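PDB 4EM2: uncharacterized HTH-type transcriptional regulator SAR2349 from Staphylococcus aureus, which probably binds DNA as a MarR-family transcriptional regulator and is seen here with salicylate bound at several sites. Local coordinates for residues L107-N112 against T123-G128. Residues are numbered along the deposited sequence; the frame is centred on the assembly and turned at random.
Sequences LITVEN and TLTPKG
I108 and T109 pair with L124 and T123 at the base of the antiparallel beta hairpin, the wing of this winged helix-turn-helix domain, where its second strand runs into helix 126-148. T109 and T123 form a hydrogen-bonded pair: T109 N gives a nearly straight bond of 2.8 Å to T123 O, and T123 N returns a longer one of 3.2 Å to T109 O. T109 OG1, set between its own backbone N and carbonyl carbon (chi1 41°), reaches T123 O as a second donor from above the carbonyl plane. A water bridges T109 O and T123 OG1. Threonine suits this partly exposed side: its beta-branch fits an extended strand, and its hydroxyl finds polar partners. I108 and L124 are the non-hydrogen-bonded pair; their side chains diverge, yet I108 CG2 still meets L124 CD2 at 4.0 Å. Beyond them, T125 N hydrogen-bonds to L107 O at 3.1 Å. T125 is also the N-cap of the helix: its OG1 accepts from G128 N at 2.9 Å and donates to D106 O. At G128 a side chain would collide with L107 O; without one, G128 CA sits 3.5 Å from L107 O and 3.8 Å from L107 CD2. Strand 108-110 also carries V110, which touches a bound salicylate. I108 and L124 pack on L70 and I73 of helix 64-76, I108 also reaches helix 92-104, and L107 touches L102 of that helix and L131 of helix 126-148.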
loop_
_atom_site.group_PDB
_atom_site.type_symbol
_atom_site.label_atom_id
_atom_site.label_comp_id
_atom_site.label_asym_id
_atom_site.label_seq_id
_atom_site.Cartn_x
_atom_site.Cartn_y
_atom_site.Cartn_z
ATOM N N LEU A 107 -9.606 -1.922 13.279
ATOM C CA LEU A 107 -8.277 -1.416 12.901
ATOM C C LEU A 107 -8.279 0.101 12.732
ATOM O O LEU A 107 -7.224 0.736 12.769
ATOM C CB LEU A 107 -7.817 -2.079 11.584
ATOM C CG LEU A 107 -7.604 -3.587 11.760
ATOM C CD1 LEU A 107 -7.314 -4.234 10.391
ATOM C CD2 LEU A 107 -6.458 -3.824 12.723
ATOM N N ILE A 108 -9.472 0.662 12.528
ATOM C CA ILE A 108 -9.594 2.097 12.368
ATOM C C ILE A 108 -10.865 2.572 13.026
ATOM O O ILE A 108 -11.855 1.841 13.102
ATOM C CB ILE A 108 -9.625 2.605 10.875
ATOM C CG1 ILE A 108 -10.898 2.147 10.203
ATOM C CG2 ILE A 108 -8.353 2.197 10.095
ATOM C CD1 ILE A 108 -11.107 2.810 8.766
ATOM N N THR A 109 -10.818 3.812 13.500
ATOM C CA THR A 109 -11.972 4.399 14.161
ATOM C C THR A 109 -12.451 5.612 13.356
ATOM O O THR A 109 -11.658 6.340 12.793
ATOM C CB THR A 109 -11.624 4.842 15.591
ATOM O OG1 THR A 109 -10.321 5.450 15.596
ATOM C CG2 THR A 109 -11.607 3.652 16.525
ATOM N N VAL A 110 -13.758 5.811 13.370
ATOM C CA VAL A 110 -14.414 6.870 12.648
ATOM C C VAL A 110 -14.900 7.982 13.586
ATOM O O VAL A 110 -15.611 7.722 14.544
ATOM C CB VAL A 110 -15.672 6.313 11.928
ATOM C CG1 VAL A 110 -16.336 7.402 11.117
ATOM C CG2 VAL A 110 -15.311 5.123 11.067
ATOM N N GLU A 111 -14.531 9.217 13.307
ATOM C CA GLU A 111 -15.021 10.327 14.101
ATOM C C GLU A 111 -16.552 10.212 14.134
ATOM O O GLU A 111 -17.186 10.058 13.085
ATOM C CB GLU A 111 -14.672 11.642 13.423
ATOM C CG GLU A 111 -15.545 12.776 13.886
ATOM C CD GLU A 111 -15.574 13.947 12.920
ATOM O OE1 GLU A 111 -16.185 14.970 13.289
ATOM O OE2 GLU A 111 -15.002 13.844 11.799
ATOM N N ASN A 112 -17.152 10.254 15.318
ATOM C CA ASN A 112 -18.611 10.203 15.382
ATOM C C ASN A 112 -19.114 11.642 15.138
ATOM O O ASN A 112 -18.798 12.569 15.885
ATOM C CB ASN A 112 -19.070 9.674 16.747
ATOM C CG ASN A 112 -18.401 10.393 17.900
ATOM O OD1 ASN A 112 -18.621 10.046 19.074
ATOM N ND2 ASN A 112 -17.560 11.396 17.575
ATOM N N THR A 123 -8.873 7.456 11.825
ATOM C CA THR A 123 -7.557 7.269 12.406
ATOM C C THR A 123 -7.404 5.813 12.810
ATOM O O THR A 123 -8.402 5.117 12.982
ATOM C CB THR A 123 -7.378 8.103 13.703
ATOM O OG1 THR A 123 -8.487 7.832 14.555
ATOM C CG2 THR A 123 -7.259 9.590 13.384
ATOM N N LEU A 124 -6.161 5.369 13.000
ATOM C CA LEU A 124 -5.944 3.975 13.395
ATOM C C LEU A 124 -6.295 3.789 14.829
ATOM O O LEU A 124 -6.087 4.691 15.638
ATOM C CB LEU A 124 -4.473 3.553 13.282
ATOM C CG LEU A 124 -3.713 3.549 11.924
ATOM C CD1 LEU A 124 -2.678 2.441 11.921
ATOM C CD2 LEU A 124 -4.632 3.410 10.774
ATOM N N THR A 125 -6.819 2.615 15.150
ATOM C CA THR A 125 -7.066 2.259 16.573
ATOM C C THR A 125 -5.733 1.701 17.095
ATOM O O THR A 125 -4.804 1.454 16.314
ATOM C CB THR A 125 -7.996 1.094 16.694
ATOM O OG1 THR A 125 -7.367 -0.007 15.999
ATOM C CG2 THR A 125 -9.374 1.437 16.087
ATOM N N PRO A 126 -5.617 1.460 18.421
ATOM C CA PRO A 126 -4.337 0.912 18.943
ATOM C C PRO A 126 -3.962 -0.444 18.280
ATOM O O PRO A 126 -2.769 -0.764 18.055
ATOM C CB PRO A 126 -4.599 0.751 20.445
ATOM C CG PRO A 126 -5.550 1.986 20.754
ATOM C CD PRO A 126 -6.492 1.972 19.507
ATOM N N LYS A 127 -4.980 -1.258 18.034
ATOM C CA LYS A 127 -4.783 -2.550 17.360
ATOM C C LYS A 127 -4.239 -2.263 15.959
ATOM O O LYS A 127 -3.275 -2.896 15.494
ATOM C CB LYS A 127 -6.130 -3.246 17.249
ATOM C CG LYS A 127 -6.057 -4.669 16.688
ATOM C CD LYS A 127 -7.474 -5.279 16.580
ATOM C CE LYS A 127 -7.452 -6.558 15.781
ATOM N NZ LYS A 127 -8.842 -6.996 15.386
ATOM N N GLY A 128 -4.837 -1.287 15.297
ATOM C CA GLY A 128 -4.387 -0.910 13.975
ATOM C C GLY A 128 -2.909 -0.532 13.960
ATOM O O GLY A 128 -2.131 -0.965 13.050
HETATM O O HOH W 1 -10.769 9.270 13.876
#